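Local coordinates for leucine aminopeptidase 1 (Caenorhabditis elegans, PDB 2HC9) that releases N-terminal amino acids, preferably leucine, from peptides as a two-zinc M17 aminopeptidase, and probably serves in digestion, at the interface of chains A and B. Numbering follows the deposited sequence. Chains: chain A/B, Leucine aminopeptidase 1.

Contact 1: the interface of chains A and B. Residues chain A 134, 178, 180, 273, 467; chain B 317, 319, 418.
A:Lys273 and B:Asp317 meet across this subunit interface, the backbone N of the lysine giving a nearly straight hydrogen bond of 3.0 Å to the carboxylate oxygen OD2, which it meets almost along the C-O axis. The lysine side chain crosses the aspartate at a slant, with CG and CD against its carboxylate and CB. With chi1 at 77°, CG lies between the backbone N and the carbonyl carbon, and the extended chain beyond it carries the terminal amine nitrogen NZ away from that carboxylate, 5.3 Å from OD2. NZ instead reaches water 1, which passes the link on to the backbone O of B:Asp317, and it comes tip to tip with CD1 of B:Ile418. The other branch of that isoleucine, CG2, sits over one face of the A:Arg467 guanidinium, 3.4 Å from CZ. Beside them, A:Pro180 lays CG against CD1 of B:Ile319.

The second shell probably positions both basic groups from within chain A. NZ of A:Lys273 donates to the backbone O of A:Asp178 at 2.8 Å. A:Arg467 points NH1 and NH2 at the backbone O of A:Phe134, while NH1 also forms a 3.0 Å salt bridge with OD2 of A:Asp178. These bonds should fix the guanidinium's rotation, one face turned to the isoleucine methyl. In the fold, chain B loops and strand 319-321 meet chain A loops bearing A:Phe134 and A:Pro180, the end of helix 157-178, strand 467-468 and the short helix 272-276, whose zinc-binding turn this contact may steady.

Contact 2: the interface of chains A and B. Residues chain A 258, 308-309; chain B 261, 309-311.
B:Leu261 and B:Pro311 press on A:Asn308 and A:Val309 where loops of two M17-family catalytic domains meet, joining two subunits of the hexamer. The segment 308-309 of chain A directly follows strand 297-307, and A:Thr258 directly follows strand 256-257.

Apolar packing centres on the two methyls of B:Leu261. CD1 approaches CG2 of A:Thr258 at 4.1 Å, whereas CD2 touches CG2 of A:Val309 as the leucine and valine side chains run past each other in opposite directions. The other valine branch, CG1, meets CG1 of B:Val309. Each valine has this methyl opposite its backbone N (chi1 174°), which brings like branches of the same residue together from the two subunits. The amide plate of A:Asn308 is packed by the B:Pro311 backbone, CG lying 3.7 Å from CA.

A close carbon-to-carbonyl contact stands apart from these: the proline ring of B:Pro311 brings CD to 3.3 Å from the backbone O of A:Val309.

Among the polar links, OD1 of A:Asn308 accepts from the backbone N of A:Val309 at 2.7 Å, in the plane of the amide carbonyl and on a lone pair. This bent internal bond probably restrains the amide's rotation, with ND2 turned to water 3.

Two waters bridge the chains. Water 3 lies 2.9 Å from ND2 of A:Asn308 and also reaches the backbone O of B:Pro311. Water 2 joins equivalent groups, standing 3.1 Å from the backbone O of A:Val309 and at the same distance from that of B:Val309.

Contact 3: the interface of chains A and B. Residues chain A 136-139; chain B 325-327, 420.
OD2 of B:Asp420 is gripped from both subunits: the hydroxyl OG1 of A:Thr138 donates to it at 2.5 Å, and the backbone N of B:Thr327 at 2.9 Å. The hydroxyl comes in on the syn side, 19° out of the carboxylate plane, whereas the B:Thr327 amide approaches from above that plane. The other carboxylate oxygen, OD1, takes the backbone N of A:Thr138 at 2.8 Å, also on its syn side, and the carboxylate thus holds one threonine through both amide and hydroxyl. With chi1 at 59°, A:Thr138 holds OG1 between its backbone N and carbonyl carbon, where hydroxyl and amide can address the same carboxylate. Water 4 connects this hydroxyl to NZ of B:Lys326.

B:Thr327 answers from its own side chain. Its OG1 donates to the backbone O of A:Met136 at 2.7 Å, from above the carbonyl plane, and accepts from the backbone N of B:Asp420.

Replacing B:Asp420 with an alanine would probably leave the amide and hydroxyl of A:Thr138, and the backbone N of B:Thr327, without their carboxylate acceptors. The site fastens the chain A loop 136-139 to the start of strand 327-329 and the loop leading into strand 421-422 in chain B, helping to join subunits of the hexamer.

Contact 1: the interface of chains A and B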
ATOM      1  N   PHE A 134      -9.423  35.876  -0.424  1.00 16.38           N
ATOM      2  CA  PHE A 134      -9.515  35.237   0.876  1.00 16.63           C
ATOM      3  C   PHE A 134      -8.174  35.106   1.607  1.00 17.40           C
ATOM      4  O   PHE A 134      -7.230  34.508   1.089  1.00 15.72           O
ATOM      5  CB  PHE A 134     -10.205  33.867   0.802  1.00 15.94           C
ATOM      6  CG  PHE A 134     -10.512  33.317   2.167  1.00 17.82           C
ATOM      7  CD1 PHE A 134     -11.644  33.750   2.852  1.00 18.96           C
ATOM      8  CD2 PHE A 134      -9.632  32.444   2.796  1.00 19.51           C
ATOM      9  CE1 PHE A 134     -11.919  33.279   4.149  1.00 18.26           C
ATOM     10  CE2 PHE A 134      -9.899  31.986   4.107  1.00 18.95           C
ATOM     11  CZ  PHE A 134     -11.050  32.402   4.748  1.00 17.53           C
ATOM     12  N   ASP A 178     -11.799  29.101  -1.800  1.00 14.18           N
ATOM     13  CA  ASP A 178     -10.625  29.149  -0.886  1.00 13.36           C
ATOM     14  C   ASP A 178     -11.026  29.144   0.588  1.00 17.14           C
ATOM     15  O   ASP A 178     -10.206  28.832   1.436  1.00 15.15           O
ATOM     16  CB  ASP A 178      -9.802  30.426  -1.119  1.00 14.19           C
ATOM     17  CG  ASP A 178      -9.127  30.465  -2.484  1.00 17.55           C
ATOM     18  OD1 ASP A 178      -8.997  29.399  -3.127  1.00 15.81           O
ATOM     19  OD2 ASP A 178      -8.700  31.570  -2.894  1.00 16.92           O
ATOM     20  N   PRO A 180     -12.250  28.023   4.054  1.00 14.65           N
ATOM     21  CA  PRO A 180     -12.347  26.686   4.647  1.00 14.61           C
ATOM     22  C   PRO A 180     -13.781  26.359   5.020  1.00 18.64           C
ATOM     23  O   PRO A 180     -14.568  27.259   5.271  1.00 13.81           O
ATOM     24  CB  PRO A 180     -11.507  26.793   5.916  1.00 17.41           C
ATOM     25  CG  PRO A 180     -11.469  28.256   6.253  1.00 24.00           C
ATOM     26  CD  PRO A 180     -11.507  28.971   4.907  1.00 19.70           C
ATOM     27  N   LYS A 273     -12.368  21.220   0.919  1.00 14.85           N
ATOM     28  CA  LYS A 273     -13.191  22.452   0.901  1.00 15.33           C
ATOM     29  C   LYS A 273     -13.521  22.909  -0.533  1.00 14.96           C
ATOM     30  O   LYS A 273     -14.468  23.672  -0.736  1.00 16.02           O
ATOM     31  CB  LYS A 273     -12.461  23.605   1.627  1.00 14.85           C
ATOM     32  CG  LYS A 273     -11.336  24.242   0.758  1.00 13.39           C
ATOM     33  CD  LYS A 273     -10.445  25.182   1.581  1.00 15.64           C
ATOM     34  CE  LYS A 273      -9.185  25.547   0.759  1.00 13.68           C
ATOM     35  NZ  LYS A 273      -8.439  26.725   1.376  1.00 12.70           N
ATOM     36  N   ARG A 467      -4.853  27.677  -4.612  1.00 15.54           N
ATOM     37  CA  ARG A 467      -5.860  28.685  -4.883  1.00 16.66           C
ATOM     38  C   ARG A 467      -6.877  28.252  -5.934  1.00 15.97           C
ATOM     39  O   ARG A 467      -6.513  27.677  -6.950  1.00 16.60           O
ATOM     40  CB  ARG A 467      -5.172  29.988  -5.328  1.00 15.33           C
ATOM     41  CG  ARG A 467      -4.410  30.668  -4.170  1.00 18.38           C
ATOM     42  CD  ARG A 467      -5.372  31.217  -3.104  1.00 16.95           C
ATOM     43  NE  ARG A 467      -4.707  32.158  -2.184  1.00 20.91           N
ATOM     44  CZ  ARG A 467      -5.342  32.878  -1.260  1.00 20.14           C
ATOM     45  NH1 ARG A 467      -6.667  32.788  -1.130  1.00 16.99           N
ATOM     46  NH2 ARG A 467      -4.656  33.734  -0.492  1.00 18.55           N
TER
ATOM     47  N   ASP B 317      -8.011  21.523   6.147  1.00 16.06           N
ATOM     48  CA  ASP B 317      -8.401  22.786   5.482  1.00 15.22           C
ATOM     49  C   ASP B 317      -8.984  23.774   6.488  1.00 15.06           C
ATOM     50  O   ASP B 317      -8.935  24.995   6.245  1.00 17.40           O
ATOM     51  CB  ASP B 317      -9.426  22.631   4.347  1.00 16.01           C
ATOM     52  CG  ASP B 317      -8.862  21.930   3.123  1.00 17.83           C
ATOM     53  OD1 ASP B 317      -7.638  21.669   3.048  1.00 15.31           O
ATOM     54  OD2 ASP B 317      -9.687  21.629   2.235  1.00 15.23           O
ATOM     55  N   ILE B 319      -9.489  26.418   9.294  1.00 14.27           N
ATOM     56  CA  ILE B 319      -8.583  27.416   9.875  1.00 15.16           C
ATOM     57  C   ILE B 319      -9.176  27.856  11.208  1.00 15.91           C
ATOM     58  O   ILE B 319     -10.356  28.255  11.269  1.00 15.01           O
ATOM     59  CB  ILE B 319      -8.409  28.666   8.956  1.00 16.13           C
ATOM     60  CG1 ILE B 319      -7.766  28.235   7.622  1.00 17.91           C
ATOM     61  CG2 ILE B 319      -7.484  29.726   9.675  1.00 14.80           C
ATOM     62  CD1 ILE B 319      -7.730  29.361   6.551  1.00 19.54           C
ATOM     63  N   ILE B 418      -2.981  31.081   3.406  1.00 17.13           N
ATOM     64  CA  ILE B 418      -4.196  31.760   3.843  0.70 18.87           C
ATOM     65  C   ILE B 418      -4.313  31.878   5.355  1.00 19.51           C
ATOM     66  O   ILE B 418      -5.196  32.553   5.854  1.00 23.99           O
ATOM     67  CB  ILE B 418      -5.440  31.083   3.284  0.70 17.68           C
ATOM     68  CG1 ILE B 418      -5.407  29.585   3.587  0.70 15.43           C
ATOM     69  CG2 ILE B 418      -5.558  31.340   1.756  0.70 16.57           C
ATOM     70  CD1 ILE B 418      -6.619  28.881   3.073  0.70 16.52           C
TER
HETATM   71  O   HOH W   1      -7.626  25.718   3.896  1.00 16.95           O

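Contact 2: the interface of chains A and B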
ATOM      1  N   THR A 258     -15.420  14.648   3.031  1.00 14.13           N
ATOM      2  CA  THR A 258     -14.549  13.702   3.745  1.00 14.08           C
ATOM      3  C   THR A 258     -14.463  12.354   3.008  1.00 14.78           C
ATOM      4  O   THR A 258     -13.655  11.501   3.376  1.00 15.29           O
ATOM      5  CB  THR A 258     -15.090  13.360   5.141  1.00 17.46           C
ATOM      6  OG1 THR A 258     -16.331  12.665   4.985  1.00 18.57           O
ATOM      7  CG2 THR A 258     -15.305  14.632   6.008  1.00 15.91           C
ATOM      8  N   ASN A 308     -20.066  13.883   5.293  1.00 14.84           N
ATOM      9  CA  ASN A 308     -19.301  13.636   6.515  1.00 13.73           C
ATOM     10  C   ASN A 308     -19.676  12.282   7.119  1.00 14.01           C
ATOM     11  O   ASN A 308     -20.384  11.488   6.502  1.00 15.95           O
ATOM     12  CB  ASN A 308     -19.453  14.805   7.532  1.00 14.41           C
ATOM     13  CG  ASN A 308     -18.156  15.063   8.338  1.00 14.98           C
ATOM     14  OD1 ASN A 308     -17.610  14.151   8.968  1.00 16.00           O
ATOM     15  ND2 ASN A 308     -17.682  16.316   8.344  1.00 15.44           N
ATOM     16  N   VAL A 309     -19.172  12.013   8.319  1.00 14.01           N
ATOM     17  CA  VAL A 309     -19.120  10.659   8.849  1.00 16.53           C
ATOM     18  C   VAL A 309     -19.886  10.596  10.182  1.00 17.53           C
ATOM     19  O   VAL A 309     -19.528  11.282  11.151  1.00 16.00           O
ATOM     20  CB  VAL A 309     -17.635  10.237   9.077  1.00 16.99           C
ATOM     21  CG1 VAL A 309     -17.562   8.888   9.767  1.00 17.01           C
ATOM     22  CG2 VAL A 309     -16.896  10.210   7.723  1.00 14.99           C
TER
ATOM     23  N   LEU B 261     -10.493  13.040  11.708  1.00 16.79           N
ATOM     24  CA  LEU B 261     -10.999  12.640  10.392  0.60 14.23           C
ATOM     25  C   LEU B 261      -9.913  12.125   9.440  1.00 16.55           C
ATOM     26  O   LEU B 261     -10.198  11.275   8.591  1.00 17.11           O
ATOM     27  CB  LEU B 261     -11.835  13.748   9.743  0.60 16.97           C
ATOM     28  CG  LEU B 261     -13.297  13.831  10.203  0.60 16.88           C
ATOM     29  CD1 LEU B 261     -13.869  15.188   9.797  0.60 16.72           C
ATOM     30  CD2 LEU B 261     -14.177  12.691   9.605  0.60 12.15           C
ATOM     31  N   VAL B 309     -13.994  11.313  16.039  1.00 14.01           N
ATOM     32  CA  VAL B 309     -14.510  11.456  14.687  1.00 16.53           C
ATOM     33  C   VAL B 309     -16.025  11.723  14.737  1.00 17.53           C
ATOM     34  O   VAL B 309     -16.797  10.891  15.238  1.00 16.00           O
ATOM     35  CB  VAL B 309     -14.234  10.152  13.875  1.00 16.99           C
ATOM     36  CG1 VAL B 309     -14.894  10.222  12.510  1.00 17.01           C
ATOM     37  CG2 VAL B 309     -12.711   9.942  13.746  1.00 14.99           C
ATOM     38  N   SER B 310     -16.438  12.880  14.230  1.00 17.09           N
ATOM     39  CA  SER B 310     -17.867  13.165  14.035  1.00 16.22           C
ATOM     40  C   SER B 310     -18.007  14.301  13.034  1.00 14.87           C
ATOM     41  O   SER B 310     -16.998  14.912  12.655  1.00 16.99           O
ATOM     42  CB  SER B 310     -18.535  13.547  15.367  1.00 18.03           C
ATOM     43  OG  SER B 310     -18.302  14.918  15.678  1.00 17.05           O
ATOM     44  N   PRO B 311     -19.250  14.609  12.622  1.00 16.97           N
ATOM     45  CA  PRO B 311     -19.440  15.729  11.693  1.00 15.99           C
ATOM     46  C   PRO B 311     -19.003  17.102  12.223  1.00 17.99           C
ATOM     47  O   PRO B 311     -18.829  18.016  11.428  1.00 15.95           O
ATOM     48  CB  PRO B 311     -20.958  15.730  11.450  1.00 18.07           C
ATOM     49  CG  PRO B 311     -21.372  14.280  11.727  1.00 15.77           C
ATOM     50  CD  PRO B 311     -20.528  13.916  12.916  1.00 15.29           C
TER
HETATM   51  O   HOH W   2     -19.541  10.230  14.031  0.33 20.74           O
HETATM   52  O   HOH W   3     -16.215  17.655  10.409  1.00 32.84           O

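Contact 3: the interface of chains A and B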
ATOM      1  N   MET A 136      -6.824  34.609   5.980  1.00 14.76           N
ATOM      2  CA  MET A 136      -6.966  34.760   7.414  1.00 17.93           C
ATOM      3  C   MET A 136      -5.644  35.001   8.114  1.00 20.37           C
ATOM      4  O   MET A 136      -5.512  34.748   9.326  1.00 18.85           O
ATOM      5  CB  MET A 136      -7.696  33.544   7.984  1.00 18.26           C
ATOM      6  CG  MET A 136      -9.182  33.660   7.700  1.00 22.79           C
ATOM      7  SD  MET A 136     -10.045  32.161   8.187  1.00 28.34           S
ATOM      8  CE  MET A 136     -10.053  32.348   9.974  1.00 31.34           C
ATOM      9  N   LYS A 137      -4.671  35.509   7.363  1.00 19.66           N
ATOM     10  CA  LYS A 137      -3.446  35.963   7.998  1.00 16.51           C
ATOM     11  C   LYS A 137      -3.739  37.119   8.981  1.00 20.58           C
ATOM     12  O   LYS A 137      -4.624  37.944   8.724  1.00 19.39           O
ATOM     13  CB  LYS A 137      -2.405  36.336   6.939  1.00 20.07           C
ATOM     14  CG  LYS A 137      -1.673  35.068   6.425  1.00 22.73           C
ATOM     15  CD  LYS A 137      -0.657  35.358   5.358  1.00 26.66           C
ATOM     16  CE  LYS A 137      -0.084  34.050   4.813  1.00 23.15           C
ATOM     17  NZ  LYS A 137       0.793  33.297   5.794  1.00 19.73           N
ATOM     18  N   THR A 138      -3.020  37.163  10.102  1.00 17.28           N
ATOM     19  CA  THR A 138      -3.340  38.139  11.161  1.00 17.49           C
ATOM     20  C   THR A 138      -2.399  39.328  11.139  1.00 26.27           C
ATOM     21  O   THR A 138      -2.500  40.224  11.985  1.00 25.26           O
ATOM     22  CB  THR A 138      -3.346  37.520  12.576  1.00 19.05           C
ATOM     23  OG1 THR A 138      -2.061  36.943  12.880  1.00 17.57           O
ATOM     24  CG2 THR A 138      -4.457  36.456  12.695  1.00 16.71           C
ATOM     25  N   SER A 139      -1.470  39.315  10.193  1.00 24.79           N
ATOM     26  CA  SER A 139      -0.668  40.496   9.891  1.00 29.84           C
ATOM     27  C   SER A 139      -0.463  40.590   8.380  1.00 30.89           C
ATOM     28  O   SER A 139      -0.670  39.617   7.659  1.00 27.62           O
ATOM     29  CB  SER A 139       0.683  40.411  10.598  1.00 22.95           C
ATOM     30  OG  SER A 139       1.466  39.379  10.042  1.00 27.80           O
TER
ATOM     31  N   GLY B 325      -3.955  34.347  19.379  1.00 16.89           N
ATOM     32  CA  GLY B 325      -4.532  35.246  18.382  1.00 17.66           C
ATOM     33  C   GLY B 325      -4.093  34.915  16.960  1.00 19.25           C
ATOM     34  O   GLY B 325      -4.666  35.446  16.011  1.00 15.73           O
ATOM     35  N   LYS B 326      -3.070  34.064  16.807  1.00 15.02           N
ATOM     36  CA  LYS B 326      -2.590  33.667  15.462  1.00 15.95           C
ATOM     37  C   LYS B 326      -3.511  32.610  14.830  1.00 18.52           C
ATOM     38  O   LYS B 326      -4.166  31.845  15.547  1.00 18.06           O
ATOM     39  CB  LYS B 326      -1.155  33.127  15.521  1.00 13.05           C
ATOM     40  CG  LYS B 326      -0.149  34.268  15.775  1.00 18.73           C
ATOM     41  CD  LYS B 326       1.250  33.737  16.007  1.00 22.41           C
ATOM     42  CE  LYS B 326       2.220  34.906  16.246  1.00 27.14           C
ATOM     43  NZ  LYS B 326       2.220  35.901  15.110  1.00 33.39           N
ATOM     44  N   THR B 327      -3.557  32.565  13.500  1.00 15.51           N
ATOM     45  CA  THR B 327      -4.399  31.558  12.835  1.00 16.12           C
ATOM     46  C   THR B 327      -3.578  30.341  12.385  1.00 15.88           C
ATOM     47  O   THR B 327      -2.423  30.471  11.978  1.00 16.09           O
ATOM     48  CB  THR B 327      -5.165  32.135  11.634  1.00 16.46           C
ATOM     49  OG1 THR B 327      -4.234  32.826  10.766  1.00 17.64           O
ATOM     50  CG2 THR B 327      -6.276  33.144  12.128  1.00 19.18           C
ATOM     51  N   ASP B 420      -1.794  32.071   9.212  1.00 16.69           N
ATOM     52  CA  ASP B 420      -0.463  32.418   9.680  1.00 18.37           C
ATOM     53  C   ASP B 420       0.505  31.247   9.547  1.00 18.34           C
ATOM     54  O   ASP B 420       1.693  31.447   9.335  1.00 15.43           O
ATOM     55  CB  ASP B 420      -0.522  32.886  11.135  1.00 17.52           C
ATOM     56  CG  ASP B 420      -1.200  34.231  11.280  1.00 18.26           C
ATOM     57  OD1 ASP B 420      -1.162  35.043  10.321  1.00 16.68           O
ATOM     58  OD2 ASP B 420      -1.750  34.485  12.372  1.00 16.77           O
TER
HETATM   59  O   HOH W   4       0.263  37.725  13.558  1.00 39.32           O

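The three contacts spread along one interface: contact 1 is about 13 Å from contact 3 and 18 Å from contact 2 between centres of their C-alpha atoms, while contacts 2 and 3 are about 26 Å apart. Chain A segment 134-139 spans contacts 1 and 3, as does chain B segment 418-420; chain B segment 309-319 runs from contact 2 to contact 1. The same chain stretches therefore tie neighbouring patches together. The centre of contact 2 is about 12 Å from B:Lys264, an active-site lysine of the M17 family, so assembly of the six subunits could help to steady loops close to catalysis.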